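Local coordinates for hypothetical protein Atu2684 (PDB 2AXO) that is of unknown function but has a thioredoxin-like fold and a disulfide in a Cys-X-X-Cys arrangement, consistent with a possible redox role, at residues 68-79 / 199-207; 99-107 / 237-247. All blocks are in the same frame, centred on the assembly; numbering follows the deposited sequence.

Contact 1: residues 68-79 / 199-207; sequences IQKGDVVGLSYH and YWHSVYDVQ
The carbonyl oxygen of S77 is held from segment 199-207 by two donors: V203 N gives it a nearly straight hydrogen bond of 2.8 Å, and S202 CA adds a CA-H...O contact at 3.3 Å from S77 O. S77 N donates to H201 O, so one residue of strand 74-79 is bridged to the opposite backbone through both of its peptide groups. One water extends the link by accepting from H79 N and donating to V203 O. Strand 74-79 is an edge strand of the four-stranded mixed sheet of the thioredoxin-like fold; strand 202-207, the part of strand 196-212 after the corner at H201, crosses it at 66° and is joined to it by a single beta bridge, S77 with S202. H201 ND1 donates to G75 O at 2.8 Å, with the oxygen in the ring plane, and NE2 is hydrogen-bonded to NH1 of R181, which fixes the rotation of the ring. I68, near the end of helix 58-70, lays CD1 over one face of this imidazole, 3.7 Å from its centroid. V203 holds CG1 anti to the backbone N (chi1 178°), which places CG2 over a face of the Y78 ring, and V206 CG2 meets that ring at its edge. H79 turns its NE2 edge onto the face of Y199, a T-shaped pair with planes at 81° and H79 NE2 3.4 Å from Y199 CD1.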
# COMPACT_ATOMS: atom_id res chain seq x y z
N ILE A 68 10.74 -20.68 -12.05
CA ILE A 68 9.59 -21.19 -12.80
C ILE A 68 10.09 -22.09 -13.93
O ILE A 68 9.49 -23.13 -14.23
CB ILE A 68 8.75 -20.03 -13.41
CG1 ILE A 68 7.95 -19.33 -12.30
CG2 ILE A 68 7.79 -20.56 -14.48
CD1 ILE A 68 7.25 -18.07 -12.77
N GLN A 69 11.20 -21.71 -14.55
CA GLN A 69 11.76 -22.51 -15.63
C GLN A 69 12.21 -23.86 -15.09
O GLN A 69 12.03 -24.89 -15.74
CB GLN A 69 12.94 -21.80 -16.30
CG GLN A 69 13.54 -22.60 -17.46
CD GLN A 69 14.60 -21.82 -18.22
OE1 GLN A 69 14.34 -20.73 -18.72
NE2 GLN A 69 15.80 -22.39 -18.31
N LYS A 70 12.79 -23.86 -13.89
CA LYS A 70 13.24 -25.11 -13.30
C LYS A 70 12.05 -25.98 -12.88
O LYS A 70 12.15 -27.21 -12.84
CB LYS A 70 14.14 -24.86 -12.10
CG LYS A 70 14.73 -26.14 -11.54
CD LYS A 70 16.00 -25.88 -10.77
CE LYS A 70 17.14 -25.48 -11.69
NZ LYS A 70 18.35 -25.13 -10.90
N GLY A 71 10.93 -25.32 -12.57
CA GLY A 71 9.72 -26.03 -12.19
C GLY A 71 9.73 -26.76 -10.86
O GLY A 71 8.87 -27.62 -10.64
N ASP A 72 10.66 -26.44 -9.96
CA ASP A 72 10.69 -27.13 -8.68
C ASP A 72 9.96 -26.38 -7.57
O ASP A 72 9.97 -26.79 -6.41
CB ASP A 72 12.13 -27.48 -8.26
CG ASP A 72 13.05 -26.27 -8.12
OD1 ASP A 72 12.64 -25.14 -8.45
OD2 ASP A 72 14.21 -26.47 -7.69
N VAL A 73 9.32 -25.27 -7.94
CA VAL A 73 8.53 -24.50 -6.99
C VAL A 73 7.30 -23.99 -7.71
O VAL A 73 7.25 -23.99 -8.95
CB VAL A 73 9.30 -23.27 -6.42
CG1 VAL A 73 10.63 -23.73 -5.83
CG2 VAL A 73 9.53 -22.23 -7.51
N VAL A 74 6.30 -23.59 -6.94
CA VAL A 74 5.08 -23.02 -7.49
C VAL A 74 5.37 -21.53 -7.41
O VAL A 74 5.40 -20.96 -6.32
CB VAL A 74 3.85 -23.36 -6.61
CG1 VAL A 74 2.67 -22.48 -7.00
CG2 VAL A 74 3.48 -24.83 -6.76
N GLY A 75 5.61 -20.92 -8.57
CA GLY A 75 5.94 -19.51 -8.60
C GLY A 75 4.84 -18.62 -9.12
O GLY A 75 4.20 -18.91 -10.12
N LEU A 76 4.63 -17.51 -8.42
CA LEU A 76 3.60 -16.55 -8.78
C LEU A 76 4.11 -15.14 -8.68
O LEU A 76 4.88 -14.81 -7.78
CB LEU A 76 2.41 -16.70 -7.84
CG LEU A 76 1.68 -18.04 -7.90
CD1 LEU A 76 0.78 -18.17 -6.69
CD2 LEU A 76 0.87 -18.13 -9.19
N SER A 77 3.67 -14.29 -9.60
CA SER A 77 4.06 -12.89 -9.60
C SER A 77 2.81 -12.03 -9.41
O SER A 77 1.86 -12.13 -10.19
CB SER A 77 4.74 -12.53 -10.91
OG SER A 77 5.06 -11.15 -10.93
N TYR A 78 2.81 -11.22 -8.36
CA TYR A 78 1.69 -10.32 -8.08
C TYR A 78 2.11 -8.87 -8.30
O TYR A 78 2.83 -8.31 -7.48
CB TYR A 78 1.21 -10.44 -6.63
CG TYR A 78 0.64 -11.79 -6.25
CD1 TYR A 78 1.48 -12.83 -5.86
CD2 TYR A 78 -0.73 -12.01 -6.25
CE1 TYR A 78 0.96 -14.06 -5.47
CE2 TYR A 78 -1.27 -13.24 -5.87
CZ TYR A 78 -0.42 -14.26 -5.48
OH TYR A 78 -0.93 -15.48 -5.11
N HIS A 79 1.66 -8.26 -9.39
CA HIS A 79 2.00 -6.87 -9.66
C HIS A 79 1.18 -5.96 -8.76
O HIS A 79 -0.05 -5.98 -8.79
CB HIS A 79 1.76 -6.53 -11.13
CG HIS A 79 2.76 -7.13 -12.06
ND1 HIS A 79 2.86 -8.48 -12.28
CD2 HIS A 79 3.71 -6.55 -12.83
CE1 HIS A 79 3.84 -8.71 -13.15
NE2 HIS A 79 4.37 -7.55 -13.50
N TYR A 199 7.09 -10.62 -18.36
CA TYR A 199 6.78 -11.03 -17.00
C TYR A 199 6.12 -12.40 -17.05
O TYR A 199 5.38 -12.69 -17.99
CB TYR A 199 5.84 -10.02 -16.34
CG TYR A 199 6.51 -8.71 -16.04
CD1 TYR A 199 7.30 -8.56 -14.90
CD2 TYR A 199 6.37 -7.62 -16.90
CE1 TYR A 199 7.94 -7.35 -14.63
CE2 TYR A 199 7.01 -6.41 -16.63
CZ TYR A 199 7.79 -6.29 -15.50
OH TYR A 199 8.42 -5.09 -15.23
N TRP A 200 6.39 -13.23 -16.05
CA TRP A 200 5.85 -14.58 -16.02
C TRP A 200 4.97 -14.85 -14.80
O TRP A 200 5.23 -14.34 -13.72
CB TRP A 200 6.99 -15.61 -16.04
CG TRP A 200 7.75 -15.61 -17.34
CD1 TRP A 200 8.65 -14.68 -17.76
CD2 TRP A 200 7.62 -16.56 -18.40
NE1 TRP A 200 9.09 -14.99 -19.03
CE2 TRP A 200 8.47 -16.14 -19.44
CE3 TRP A 200 6.86 -17.73 -18.57
CZ2 TRP A 200 8.58 -16.84 -20.65
CZ3 TRP A 200 6.97 -18.43 -19.76
CH2 TRP A 200 7.83 -17.98 -20.79
N HIS A 201 3.93 -15.65 -15.01
CA HIS A 201 2.98 -16.03 -13.98
C HIS A 201 2.37 -14.84 -13.23
O HIS A 201 2.20 -14.87 -12.01
CB HIS A 201 3.64 -17.02 -13.01
CG HIS A 201 3.90 -18.37 -13.61
ND1 HIS A 201 4.09 -19.51 -12.86
CD2 HIS A 201 3.97 -18.76 -14.91
CE1 HIS A 201 4.26 -20.55 -13.66
NE2 HIS A 201 4.19 -20.12 -14.91
N SER A 202 2.03 -13.80 -13.99
CA SER A 202 1.42 -12.59 -13.46
C SER A 202 -0.04 -12.87 -13.09
O SER A 202 -0.89 -13.09 -13.96
CB SER A 202 1.48 -11.46 -14.50
OG SER A 202 2.82 -11.10 -14.78
N VAL A 203 -0.31 -12.86 -11.79
CA VAL A 203 -1.65 -13.12 -11.27
C VAL A 203 -2.62 -11.97 -11.54
O VAL A 203 -2.33 -10.82 -11.24
CB VAL A 203 -1.58 -13.39 -9.76
CG1 VAL A 203 -2.97 -13.63 -9.19
CG2 VAL A 203 -0.69 -14.61 -9.50
N TYR A 204 -3.78 -12.30 -12.11
CA TYR A 204 -4.78 -11.28 -12.39
C TYR A 204 -6.09 -11.50 -11.64
O TYR A 204 -7.00 -10.67 -11.71
CB TYR A 204 -5.07 -11.21 -13.89
CG TYR A 204 -5.65 -12.46 -14.48
CD1 TYR A 204 -4.82 -13.43 -15.06
CD2 TYR A 204 -7.02 -12.68 -14.50
CE1 TYR A 204 -5.35 -14.58 -15.64
CE2 TYR A 204 -7.56 -13.83 -15.07
CZ TYR A 204 -6.72 -14.77 -15.64
OH TYR A 204 -7.25 -15.89 -16.23
N ASP A 205 -6.19 -12.62 -10.93
CA ASP A 205 -7.38 -12.90 -10.14
C ASP A 205 -7.10 -14.02 -9.15
O ASP A 205 -6.42 -14.99 -9.47
CB ASP A 205 -8.57 -13.28 -11.03
CG ASP A 205 -9.87 -13.40 -10.24
OD1 ASP A 205 -10.12 -12.53 -9.38
OD2 ASP A 205 -10.64 -14.36 -10.47
N VAL A 206 -7.63 -13.86 -7.94
CA VAL A 206 -7.45 -14.84 -6.87
C VAL A 206 -8.82 -15.09 -6.25
O VAL A 206 -9.55 -14.15 -5.95
CB VAL A 206 -6.51 -14.29 -5.76
CG1 VAL A 206 -6.35 -15.33 -4.66
CG2 VAL A 206 -5.15 -13.92 -6.35
N GLN A 207 -9.18 -16.36 -6.06
CA GLN A 207 -10.47 -16.68 -5.47
C GLN A 207 -10.42 -17.96 -4.65
O GLN A 207 -9.65 -18.88 -4.94
CB GLN A 207 -11.55 -16.81 -6.55
CG GLN A 207 -11.26 -17.86 -7.59
CD GLN A 207 -12.32 -17.91 -8.68
OE1 GLN A 207 -12.74 -16.88 -9.20
NE2 GLN A 207 -12.73 -19.12 -9.04
O HOH W 1 0.06 -9.42 -11.58

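Contact 2: residues 99-107 / 237-247; sequences ERQYGYMRA and LLQTANASGDP
R100 leaves helix 95-107 with CG anti to the backbone N (chi1 -177°) and stays extended as far as NE, while Q239 reaches out from strand 232-241 with its chain likewise extended; the two approach from opposite directions, with guanidinium and amide planes 72° apart. R100 NH2 donates to Q239 OE1 at 2.8 Å, lying on a lone pair of the amide oxygen and with that oxygen in the guanidinium plane. The other end of the amide is used as well: Q239 NE2 donates to Y104 OH, also at 2.8 Å, and to A248 O, so its orientation is fixed. E47 of strand 45-50, in the mixed sheet, forms a salt bridge with R100 NH2, which probably helps to balance the arginine charge. P247 lies over one face of the Y104 ring, its CG 4.0 Å from the centroid, and CG also packs 3.7 Å from G103 C, where the absence of a side chain lets the proline close on the helix. R106 grips D246 side-on in a salt bridge of two hydrogen bonds, NE to OD2 and NH2 to OD1, both 3.0 Å, with the donors out of the carboxylate plane. D246 follows the type I turn 242-245, and helix 95-107 thus packs against the beta-hairpin of strands 232-241 and 247-257, touching both its first strand and its turn.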
# COMPACT_ATOMS: atom_id res chain seq x y z
N GLU A 99 -3.59 -5.72 -1.88
CA GLU A 99 -4.26 -6.11 -0.64
C GLU A 99 -3.73 -7.43 -0.11
O GLU A 99 -3.65 -7.63 1.11
CB GLU A 99 -5.77 -6.20 -0.86
CG GLU A 99 -6.39 -4.85 -1.16
CD GLU A 99 -7.90 -4.89 -1.19
OE1 GLU A 99 -8.46 -5.74 -1.91
OE2 GLU A 99 -8.53 -4.07 -0.48
N ARG A 100 -3.35 -8.34 -1.01
CA ARG A 100 -2.81 -9.62 -0.56
C ARG A 100 -1.47 -9.38 0.13
O ARG A 100 -1.17 -10.00 1.14
CB ARG A 100 -2.64 -10.59 -1.74
CG ARG A 100 -2.14 -11.99 -1.35
CD ARG A 100 -2.32 -12.96 -2.51
NE ARG A 100 -1.82 -14.31 -2.24
CZ ARG A 100 -2.39 -15.18 -1.42
NH1 ARG A 100 -3.50 -14.86 -0.76
NH2 ARG A 100 -1.88 -16.39 -1.28
N GLN A 101 -0.65 -8.47 -0.41
CA GLN A 101 0.62 -8.20 0.24
C GLN A 101 0.36 -7.58 1.62
O GLN A 101 1.14 -7.79 2.55
CB GLN A 101 1.49 -7.27 -0.61
CG GLN A 101 2.87 -7.01 -0.02
CD GLN A 101 3.73 -6.14 -0.92
OE1 GLN A 101 3.23 -5.21 -1.56
NE2 GLN A 101 5.03 -6.41 -0.94
N TYR A 102 -0.74 -6.84 1.76
CA TYR A 102 -1.09 -6.25 3.05
C TYR A 102 -1.47 -7.36 4.02
O TYR A 102 -1.10 -7.33 5.20
CB TYR A 102 -2.28 -5.28 2.93
CG TYR A 102 -2.02 -4.06 2.08
CD1 TYR A 102 -0.76 -3.48 2.02
CD2 TYR A 102 -3.06 -3.45 1.38
CE1 TYR A 102 -0.54 -2.32 1.29
CE2 TYR A 102 -2.85 -2.29 0.65
CZ TYR A 102 -1.58 -1.73 0.62
OH TYR A 102 -1.37 -0.56 -0.08
N GLY A 103 -2.23 -8.33 3.52
CA GLY A 103 -2.64 -9.44 4.35
C GLY A 103 -1.43 -10.13 4.93
O GLY A 103 -1.41 -10.51 6.10
N TYR A 104 -0.40 -10.31 4.10
CA TYR A 104 0.82 -10.94 4.54
C TYR A 104 1.56 -10.06 5.53
O TYR A 104 2.10 -10.55 6.52
CB TYR A 104 1.73 -11.27 3.34
CG TYR A 104 1.41 -12.59 2.69
CD1 TYR A 104 1.31 -13.76 3.44
CD2 TYR A 104 1.22 -12.69 1.30
CE1 TYR A 104 1.05 -14.99 2.84
CE2 TYR A 104 0.95 -13.92 0.69
CZ TYR A 104 0.87 -15.06 1.46
OH TYR A 104 0.62 -16.27 0.86
N MSE A 105 1.59 -8.76 5.27
CA MSE A 105 2.25 -7.83 6.18
C MSE A 105 1.70 -8.03 7.59
O MSE A 105 2.44 -8.20 8.55
CB MSE A 105 2.02 -6.38 5.76
CG MSE A 105 2.49 -5.35 6.79
SE MSE A 105 1.84 -3.56 6.42
CE MSE A 105 0.04 -3.81 7.05
N ARG A 106 0.37 -8.00 7.70
CA ARG A 106 -0.27 -8.17 8.99
C ARG A 106 0.03 -9.52 9.61
O ARG A 106 0.43 -9.59 10.77
CB ARG A 106 -1.78 -7.99 8.85
CG ARG A 106 -2.20 -6.60 8.39
CD ARG A 106 -3.69 -6.39 8.56
NE ARG A 106 -4.49 -7.17 7.62
CZ ARG A 106 -4.71 -6.82 6.36
NH1 ARG A 106 -4.20 -5.69 5.88
NH2 ARG A 106 -5.46 -7.59 5.58
N ALA A 107 -0.16 -10.59 8.85
CA ALA A 107 0.10 -11.93 9.36
C ALA A 107 1.55 -12.09 9.83
O ALA A 107 1.81 -12.74 10.84
CB ALA A 107 -0.21 -12.99 8.30
N LEU A 237 -3.56 -23.15 -4.06
CA LEU A 237 -2.84 -23.00 -2.81
C LEU A 237 -3.74 -23.43 -1.66
O LEU A 237 -4.82 -22.87 -1.47
CB LEU A 237 -2.42 -21.54 -2.61
CG LEU A 237 -1.62 -20.88 -3.75
CD1 LEU A 237 -1.38 -19.41 -3.42
CD2 LEU A 237 -0.29 -21.61 -3.95
N LEU A 238 -3.33 -24.46 -0.92
CA LEU A 238 -4.12 -24.90 0.23
C LEU A 238 -3.56 -24.04 1.35
O LEU A 238 -2.57 -24.40 1.99
CB LEU A 238 -3.90 -26.39 0.51
CG LEU A 238 -4.81 -27.01 1.58
CD1 LEU A 238 -6.28 -26.88 1.17
CD2 LEU A 238 -4.44 -28.46 1.75
N GLN A 239 -4.22 -22.91 1.59
CA GLN A 239 -3.73 -21.95 2.57
C GLN A 239 -4.51 -21.75 3.86
O GLN A 239 -5.71 -21.51 3.86
CB GLN A 239 -3.54 -20.61 1.84
CG GLN A 239 -2.92 -19.49 2.65
CD GLN A 239 -2.34 -18.39 1.78
OE1 GLN A 239 -2.90 -18.05 0.73
NE2 GLN A 239 -1.23 -17.82 2.21
N THR A 240 -3.78 -21.85 4.97
CA THR A 240 -4.36 -21.65 6.29
C THR A 240 -4.41 -20.14 6.53
O THR A 240 -3.84 -19.36 5.78
CB THR A 240 -3.49 -22.28 7.39
OG1 THR A 240 -2.22 -21.62 7.45
CG2 THR A 240 -3.28 -23.76 7.10
N ALA A 241 -5.08 -19.75 7.61
CA ALA A 241 -5.20 -18.34 7.96
C ALA A 241 -4.99 -18.20 9.46
O ALA A 241 -5.15 -19.17 10.21
CB ALA A 241 -6.58 -17.83 7.58
N ASN A 242 -4.61 -17.00 9.90
CA ASN A 242 -4.39 -16.77 11.33
C ASN A 242 -5.71 -16.39 11.99
O ASN A 242 -6.77 -16.43 11.35
CB ASN A 242 -3.33 -15.69 11.54
CG ASN A 242 -3.77 -14.31 11.07
OD1 ASN A 242 -2.97 -13.37 11.05
ND2 ASN A 242 -5.03 -14.18 10.68
N ALA A 243 -5.65 -16.00 13.26
CA ALA A 243 -6.84 -15.62 14.03
C ALA A 243 -7.60 -14.45 13.41
O ALA A 243 -8.83 -14.35 13.55
CB ALA A 243 -6.44 -15.28 15.46
N SER A 244 -6.88 -13.56 12.74
CA SER A 244 -7.48 -12.39 12.11
C SER A 244 -8.04 -12.70 10.73
O SER A 244 -8.75 -11.89 10.14
CB SER A 244 -6.45 -11.27 12.01
OG SER A 244 -5.98 -10.89 13.29
N GLY A 245 -7.71 -13.89 10.23
CA GLY A 245 -8.20 -14.29 8.92
C GLY A 245 -7.25 -13.93 7.78
O GLY A 245 -7.61 -14.04 6.61
N ASP A 246 -6.04 -13.50 8.11
CA ASP A 246 -5.08 -13.14 7.08
C ASP A 246 -4.32 -14.36 6.55
O ASP A 246 -4.18 -15.35 7.25
CB ASP A 246 -4.11 -12.07 7.61
CG ASP A 246 -4.77 -10.70 7.71
OD1 ASP A 246 -5.53 -10.35 6.79
OD2 ASP A 246 -4.52 -9.97 8.69
N PRO A 247 -3.84 -14.31 5.29
CA PRO A 247 -3.12 -15.44 4.70
C PRO A 247 -1.95 -15.93 5.54
O PRO A 247 -1.09 -15.15 5.95
CB PRO A 247 -2.67 -14.89 3.34
CG PRO A 247 -2.55 -13.41 3.59
CD PRO A 247 -3.80 -13.14 4.40

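The centres of the two contacts lie about 18 Å apart, contact 1 near the middle of the chain and contact 2 farther out. Along the sequence they interleave: 68-79, 99-107, 199-207, 237-247, and helix 95-107 is the next element after strand 74-79. Strands 196-212 and 232-241 belong to one antiparallel sheet, separated there by strand 172-186, so the thioredoxin-like part is tied to this sheet at two places, by a strand and by a helix. The contacts touch where L76 CD1 packs on L237 CD1 and where Y78 OH meets R100 NE in a weak hydrogen bond. Helix 95-107 also faces the second subunit, placing contact 2 beside the dimer interface.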